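Long-range contacts in heme-binding protein A (Haemophilus parasuis 29755, PDB 3TPA), which probably binds glutathione as the periplasmic solute-binding component of an ABC transporter: residues A[129-133]-A[144-150]; A[293-297]-A[331-337]. The protein carries 1 engineered substitution. One frame throughout, in Å; residues are numbered along the deposited sequence.

Interaction 1. Residues A[129-133]-A[144-150]; sequences SILKS and ITLNKPN
Leu131 and Ile144 meet near the open end of a beta hairpin, whose strands 131-136 and 141-146 run antiparallel at the edge of a five-stranded sheet and whose pairing is interrupted here by a classic beta bulge. Lys132 and Ser133 stand against the single Thr145, whose carbonyl oxygen accepts from Lys132 N and, at 3.1 Å, from Ser133 N, while Thr145 N returns a bond to Ser133 O. The extra residue shifts the register by one just where helix 127-130 gives way to the strand.

Inward, the packing is dense. Leu131 CD2 presses on Ile144 CG2 at 3.4 Å, closer than two methyls normally pack, and Phe101 of helix 94-105 touches both residues. Ile130 and Leu146 run alongside each other in the same direction, with CG2 of the isoleucine 4.1 Å from CD2 of the leucine; Phe153 packs on Leu146.

The other side is looser and wetter. Lys132 CG stands anti to the backbone N (chi1 174°), which carries the chain alongside Thr145; a bend farther out brings NZ to a water that also donates to Leu146 O. A second water bridges the hydroxyls of Ser133 and Thr145, and a third donates to Leu131 O while accepting from Asn147 ND2. Past the strand, Asn147 grips the helix end twice. Its backbone N donates to Ile130 O, and its side-chain ND2 reaches Ser129 O at 2.8 Å in a nearly straight bond (175°), with that oxygen in the amide plane but the nitrogen well above the plane of the Ser129 carbonyl.

Interaction 2. Residues A[293-297]-A[331-337]; sequences HHATD and YEFNLEK
His294 and Tyr331 lead an aromatic cluster, completed by His293, where the end of helix 286-294 meets the N-capped start of helix 335-344. The His294 ring is sandwiched: Tyr331 CB, which also lies over a face of His293, makes a CH-pi contact above the centre of one face, and Lys337 CD covers the opposite face. The tyrosine ring turns its edge toward His294 in an offset edge-to-face pair, planes at 86°. Toward His293 it lies obliquely, Tyr331 CD2 approaching His293 ND1 to 3.3 Å, while Ser476 hydrogen-bonds that nitrogen and Gln473 O the tyrosine hydroxyl.

Rotation of the His294 ring is fixed at its edge, where ND1 donates to Glu332 O at 2.6 Å, close to both the ring and carbonyl planes. The Glu332 carboxylate forms a salt bridge with Lys337 NZ, holding the lysine chain across the histidine. Phe333 CG, anti to the backbone N, lays its ring against Asp297, whose carboxylate stacks on it, planes 18° apart. The backbone N-H of Asn334, the N-cap, donates to His294 O, and its OD1 accepts from Lys337 N in a nearly straight bond of 2.8 Å (173°), with the nitrogen well above the side-chain carbonyl plane.

From the N terminus the chain first passes strand 69-74, which later pairs with strand 141-146, and then reaches interaction 1. This contact closes a short hairpin loop, with ten residues between its segments, and ties the end of helix 127-130 to the margin of the five-stranded antiparallel sheet. Interaction 2 opens well after that closure; its 33 intervening residues include helix 298-306 and strand 310-312, and it joins the ends of two helices close to helix 368-381 and strand 478-491. The two loops follow in series, neither nesting nor crossing. Their centres are 44 Å apart and their nearest atoms about 27 Å, so the two contacts belong to separate regions and do not touch.

Interaction 1. Residues A[129-133]-A[144-150]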
loop_
_atom_site.group_PDB
_atom_site.type_symbol
_atom_site.label_atom_id
_atom_site.label_comp_id
_atom_site.label_asym_id
_atom_site.label_seq_id
_atom_site.Cartn_x
_atom_site.Cartn_y
_atom_site.Cartn_z
ATOM N N SER A 129 -3.216 -15.822 -10.931
ATOM C CA SER A 129 -3.169 -17.164 -10.378
ATOM C C SER A 129 -4.282 -17.414 -9.361
ATOM O O SER A 129 -4.683 -18.550 -9.142
ATOM C CB SER A 129 -1.798 -17.423 -9.743
ATOM O OG SER A 129 -1.511 -16.476 -8.736
ATOM N N ILE A 130 -4.778 -16.347 -8.741
ATOM C CA ILE A 130 -5.845 -16.458 -7.750
ATOM C C ILE A 130 -7.237 -16.505 -8.395
ATOM O O ILE A 130 -8.126 -17.217 -7.935
ATOM C CB ILE A 130 -5.773 -15.284 -6.758
ATOM C CG1 ILE A 130 -4.537 -15.436 -5.869
ATOM C CG2 ILE A 130 -7.040 -15.204 -5.921
ATOM C CD1 ILE A 130 -4.296 -14.282 -4.929
ATOM N N LEU A 131 -7.410 -15.742 -9.472
ATOM C CA LEU A 131 -8.715 -15.551 -10.093
ATOM C C LEU A 131 -9.050 -16.635 -11.114
ATOM O O LEU A 131 -8.334 -16.810 -12.102
ATOM C CB LEU A 131 -8.739 -14.201 -10.809
ATOM C CG LEU A 131 -9.829 -13.183 -10.488
ATOM C CD1 LEU A 131 -9.809 -12.077 -11.536
ATOM C CD2 LEU A 131 -11.196 -13.841 -10.430
ATOM N N LYS A 132 -10.147 -17.351 -10.916
ATOM C CA LYS A 132 -10.511 -18.332 -11.923
ATOM C C LYS A 132 -11.437 -17.718 -12.964
ATOM O O LYS A 132 -11.260 -17.928 -14.162
ATOM C CB LYS A 132 -11.157 -19.578 -11.314
ATOM C CG LYS A 132 -11.691 -20.555 -12.367
ATOM C CD LYS A 132 -12.283 -21.813 -11.727
ATOM C CE LYS A 132 -11.291 -22.969 -11.732
ATOM N NZ LYS A 132 -11.786 -24.134 -10.948
ATOM N N SER A 133 -12.427 -16.959 -12.511
ATOM C CA SER A 133 -13.405 -16.433 -13.450
ATOM C C SER A 133 -14.284 -15.342 -12.864
ATOM O O SER A 133 -14.529 -15.294 -11.662
ATOM C CB SER A 133 -14.277 -17.575 -13.998
ATOM O OG SER A 133 -15.093 -18.112 -12.975
ATOM N N ILE A 144 -17.794 -14.320 -8.963
ATOM C CA ILE A 144 -16.350 -14.448 -9.112
ATOM C C ILE A 144 -15.903 -15.720 -8.419
ATOM O O ILE A 144 -16.230 -15.943 -7.266
ATOM C CB ILE A 144 -15.574 -13.221 -8.546
ATOM C CG1 ILE A 144 -15.939 -11.936 -9.306
ATOM C CG2 ILE A 144 -14.061 -13.444 -8.644
ATOM C CD1 ILE A 144 -15.222 -10.685 -8.788
ATOM N N THR A 145 -15.157 -16.551 -9.130
ATOM C CA THR A 145 -14.676 -17.814 -8.584
ATOM C C THR A 145 -13.157 -17.821 -8.502
ATOM O O THR A 145 -12.488 -17.402 -9.449
ATOM C CB THR A 145 -15.129 -18.980 -9.476
ATOM O OG1 THR A 145 -16.559 -18.955 -9.588
ATOM C CG2 THR A 145 -14.678 -20.341 -8.898
ATOM N N LEU A 146 -12.619 -18.293 -7.378
ATOM C CA LEU A 146 -11.161 -18.365 -7.184
ATOM C C LEU A 146 -10.595 -19.759 -7.429
ATOM O O LEU A 146 -11.283 -20.755 -7.259
ATOM C CB LEU A 146 -10.778 -17.940 -5.761
ATOM C CG LEU A 146 -11.343 -16.601 -5.269
ATOM C CD1 LEU A 146 -10.709 -16.231 -3.950
ATOM C CD2 LEU A 146 -11.133 -15.502 -6.313
ATOM N N ASN A 147 -9.320 -19.818 -7.800
ATOM C CA ASN A 147 -8.630 -21.091 -7.935
ATOM C C ASN A 147 -8.400 -21.758 -6.583
ATOM O O ASN A 147 -8.386 -22.970 -6.496
ATOM C CB ASN A 147 -7.304 -20.899 -8.663
ATOM C CG ASN A 147 -7.491 -20.635 -10.136
ATOM O OD1 ASN A 147 -8.401 -21.167 -10.763
ATOM N ND2 ASN A 147 -6.628 -19.822 -10.699
ATOM N N LYS A 148 -8.198 -20.961 -5.536
ATOM C CA LYS A 148 -8.142 -21.498 -4.181
ATOM C C LYS A 148 -8.638 -20.441 -3.218
ATOM O O LYS A 148 -8.722 -19.285 -3.587
ATOM C CB LYS A 148 -6.737 -22.002 -3.815
ATOM C CG LYS A 148 -5.623 -20.971 -3.844
ATOM C CD LYS A 148 -4.246 -21.643 -3.705
ATOM C CE LYS A 148 -4.030 -22.231 -2.316
ATOM N NZ LYS A 148 -2.726 -22.950 -2.187
ATOM N N PRO A 149 -9.006 -20.840 -1.992
ATOM C CA PRO A 149 -9.574 -19.842 -1.083
ATOM C C PRO A 149 -8.540 -18.797 -0.743
ATOM O O PRO A 149 -7.357 -19.121 -0.604
ATOM C CB PRO A 149 -9.921 -20.658 0.164
ATOM C CG PRO A 149 -10.054 -22.070 -0.328
ATOM C CD PRO A 149 -9.046 -22.199 -1.421
ATOM N N ASN A 150 -8.989 -17.554 -0.612
ATOM C CA ASN A 150 -8.095 -16.466 -0.315
ATOM C C ASN A 150 -8.862 -15.349 0.365
ATOM O O ASN A 150 -9.442 -14.502 -0.300
ATOM C CB ASN A 150 -7.457 -15.934 -1.598
ATOM C CG ASN A 150 -6.477 -14.830 -1.330
ATOM O OD1 ASN A 150 -6.829 -13.651 -1.356
ATOM N ND2 ASN A 150 -5.233 -15.200 -1.063
HETATM O O HOH W 1 -6.554 -18.561 -13.263
HETATM O O HOH W 2 -12.298 -23.213 -7.974
HETATM O O HOH W 3 -17.198 -17.239 -11.624
#

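Interaction 2. Residues A[293-297]-A[331-337]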
loop_
_atom_site.group_PDB
_atom_site.type_symbol
_atom_site.label_atom_id
_atom_site.label_comp_id
_atom_site.label_asym_id
_atom_site.label_seq_id
_atom_site.Cartn_x
_atom_site.Cartn_y
_atom_site.Cartn_z
ATOM N N HIS A 293 20.087 -8.759 16.918
ATOM C CA HIS A 293 18.810 -8.083 17.208
ATOM C C HIS A 293 18.975 -7.264 18.494
ATOM O O HIS A 293 18.622 -6.089 18.540
ATOM C CB HIS A 293 17.685 -9.128 17.320
ATOM C CG HIS A 293 16.310 -8.567 17.151
ATOM N ND1 HIS A 293 15.288 -9.263 16.514
ATOM C CD2 HIS A 293 15.779 -7.379 17.522
ATOM C CE1 HIS A 293 14.200 -8.522 16.512
ATOM N NE2 HIS A 293 14.468 -7.368 17.121
ATOM N N HIS A 294 19.547 -7.877 19.528
ATOM C CA HIS A 294 19.856 -7.155 20.766
ATOM C C HIS A 294 20.808 -5.990 20.539
ATOM O O HIS A 294 20.793 -5.036 21.298
ATOM C CB HIS A 294 20.466 -8.081 21.838
ATOM C CG HIS A 294 19.456 -8.871 22.605
ATOM N ND1 HIS A 294 18.559 -8.287 23.473
ATOM C CD2 HIS A 294 19.207 -10.199 22.644
ATOM C CE1 HIS A 294 17.790 -9.220 24.004
ATOM N NE2 HIS A 294 18.171 -10.390 23.529
ATOM N N ALA A 295 21.644 -6.080 19.509
ATOM C CA ALA A 295 22.622 -5.035 19.225
ATOM C C ALA A 295 22.148 -4.080 18.135
ATOM O O ALA A 295 22.957 -3.439 17.482
ATOM C CB ALA A 295 23.962 -5.642 18.847
ATOM N N THR A 296 20.836 -4.019 17.932
ATOM C CA THR A 296 20.232 -3.093 16.977
ATOM C C THR A 296 19.501 -2.028 17.791
ATOM O O THR A 296 18.500 -2.308 18.452
ATOM C CB THR A 296 19.263 -3.811 15.976
ATOM O OG1 THR A 296 19.973 -4.824 15.259
ATOM C CG2 THR A 296 18.680 -2.826 14.952
ATOM N N ASP A 297 20.044 -0.811 17.770
ATOM C CA ASP A 297 19.490 0.313 18.523
ATOM C C ASP A 297 18.374 0.934 17.692
ATOM O O ASP A 297 18.619 1.847 16.914
ATOM C CB ASP A 297 20.585 1.362 18.767
ATOM C CG ASP A 297 20.221 2.354 19.866
ATOM O OD1 ASP A 297 19.021 2.531 20.143
ATOM O OD2 ASP A 297 21.142 2.975 20.443
ATOM N N TYR A 331 13.550 -8.177 21.730
ATOM C CA TYR A 331 14.959 -8.315 22.069
ATOM C C TYR A 331 15.478 -6.917 22.360
ATOM O O TYR A 331 15.962 -6.229 21.466
ATOM C CB TYR A 331 15.748 -8.962 20.927
ATOM C CG TYR A 331 15.244 -10.343 20.523
ATOM C CD1 TYR A 331 15.629 -11.486 21.216
ATOM C CD2 TYR A 331 14.377 -10.496 19.449
ATOM C CE1 TYR A 331 15.157 -12.749 20.838
ATOM C CE2 TYR A 331 13.925 -11.728 19.074
ATOM C CZ TYR A 331 14.306 -12.848 19.772
ATOM O OH TYR A 331 13.832 -14.061 19.359
ATOM N N GLU A 332 15.360 -6.483 23.609
ATOM C CA GLU A 332 15.728 -5.116 23.962
ATOM C C GLU A 332 17.181 -4.812 23.619
ATOM O O GLU A 332 18.017 -5.707 23.617
ATOM C CB GLU A 332 15.472 -4.863 25.450
ATOM C CG GLU A 332 16.506 -5.483 26.384
ATOM C CD GLU A 332 16.333 -6.987 26.587
ATOM O OE1 GLU A 332 15.342 -7.591 26.098
ATOM O OE2 GLU A 332 17.213 -7.569 27.252
ATOM N N PHE A 333 17.480 -3.547 23.331
ATOM C CA PHE A 333 18.844 -3.158 22.963
ATOM C C PHE A 333 19.760 -3.233 24.189
ATOM O O PHE A 333 19.568 -2.525 25.178
ATOM C CB PHE A 333 18.891 -1.768 22.298
ATOM C CG PHE A 333 20.299 -1.280 21.987
ATOM C CD1 PHE A 333 21.063 -1.885 21.001
ATOM C CD2 PHE A 333 20.857 -0.215 22.695
ATOM C CE1 PHE A 333 22.365 -1.444 20.734
ATOM C CE2 PHE A 333 22.150 0.238 22.425
ATOM C CZ PHE A 333 22.900 -0.369 21.452
ATOM N N ASN A 334 20.735 -4.132 24.111
ATOM C CA ASN A 334 21.638 -4.422 25.211
ATOM C C ASN A 334 22.868 -5.090 24.635
ATOM O O ASN A 334 22.841 -6.284 24.305
ATOM C CB ASN A 334 20.951 -5.343 26.230
ATOM C CG ASN A 334 21.806 -5.617 27.465
ATOM O OD1 ASN A 334 23.032 -5.647 27.410
ATOM N ND2 ASN A 334 21.146 -5.835 28.588
ATOM N N LEU A 335 23.940 -4.324 24.494
ATOM C CA LEU A 335 25.162 -4.839 23.887
ATOM C C LEU A 335 25.813 -5.935 24.735
ATOM O O LEU A 335 26.331 -6.926 24.205
ATOM C CB LEU A 335 26.148 -3.697 23.601
ATOM C CG LEU A 335 25.708 -2.683 22.518
ATOM C CD1 LEU A 335 26.726 -1.577 22.360
ATOM C CD2 LEU A 335 25.446 -3.341 21.155
ATOM N N GLU A 336 25.783 -5.749 26.052
ATOM C CA GLU A 336 26.378 -6.715 26.968
ATOM C C GLU A 336 25.690 -8.071 26.790
ATOM O O GLU A 336 26.355 -9.099 26.656
ATOM C CB GLU A 336 26.264 -6.229 28.418
ATOM C CG GLU A 336 27.475 -6.556 29.277
ATOM C CD GLU A 336 27.199 -6.397 30.763
ATOM O OE1 GLU A 336 26.038 -6.617 31.183
ATOM O OE2 GLU A 336 28.142 -6.055 31.511
ATOM N N LYS A 337 24.359 -8.064 26.763
ATOM C CA LYS A 337 23.592 -9.286 26.523
ATOM C C LYS A 337 23.886 -9.857 25.135
ATOM O O LYS A 337 23.968 -11.078 24.959
ATOM C CB LYS A 337 22.090 -9.032 26.670
ATOM C CG LYS A 337 21.256 -10.288 26.853
ATOM C CD LYS A 337 19.786 -9.952 27.048
ATOM C CE LYS A 337 19.368 -10.050 28.511
ATOM N NZ LYS A 337 17.912 -9.790 28.714
HETATM O O HOH W 4 16.749 -4.042 19.910
#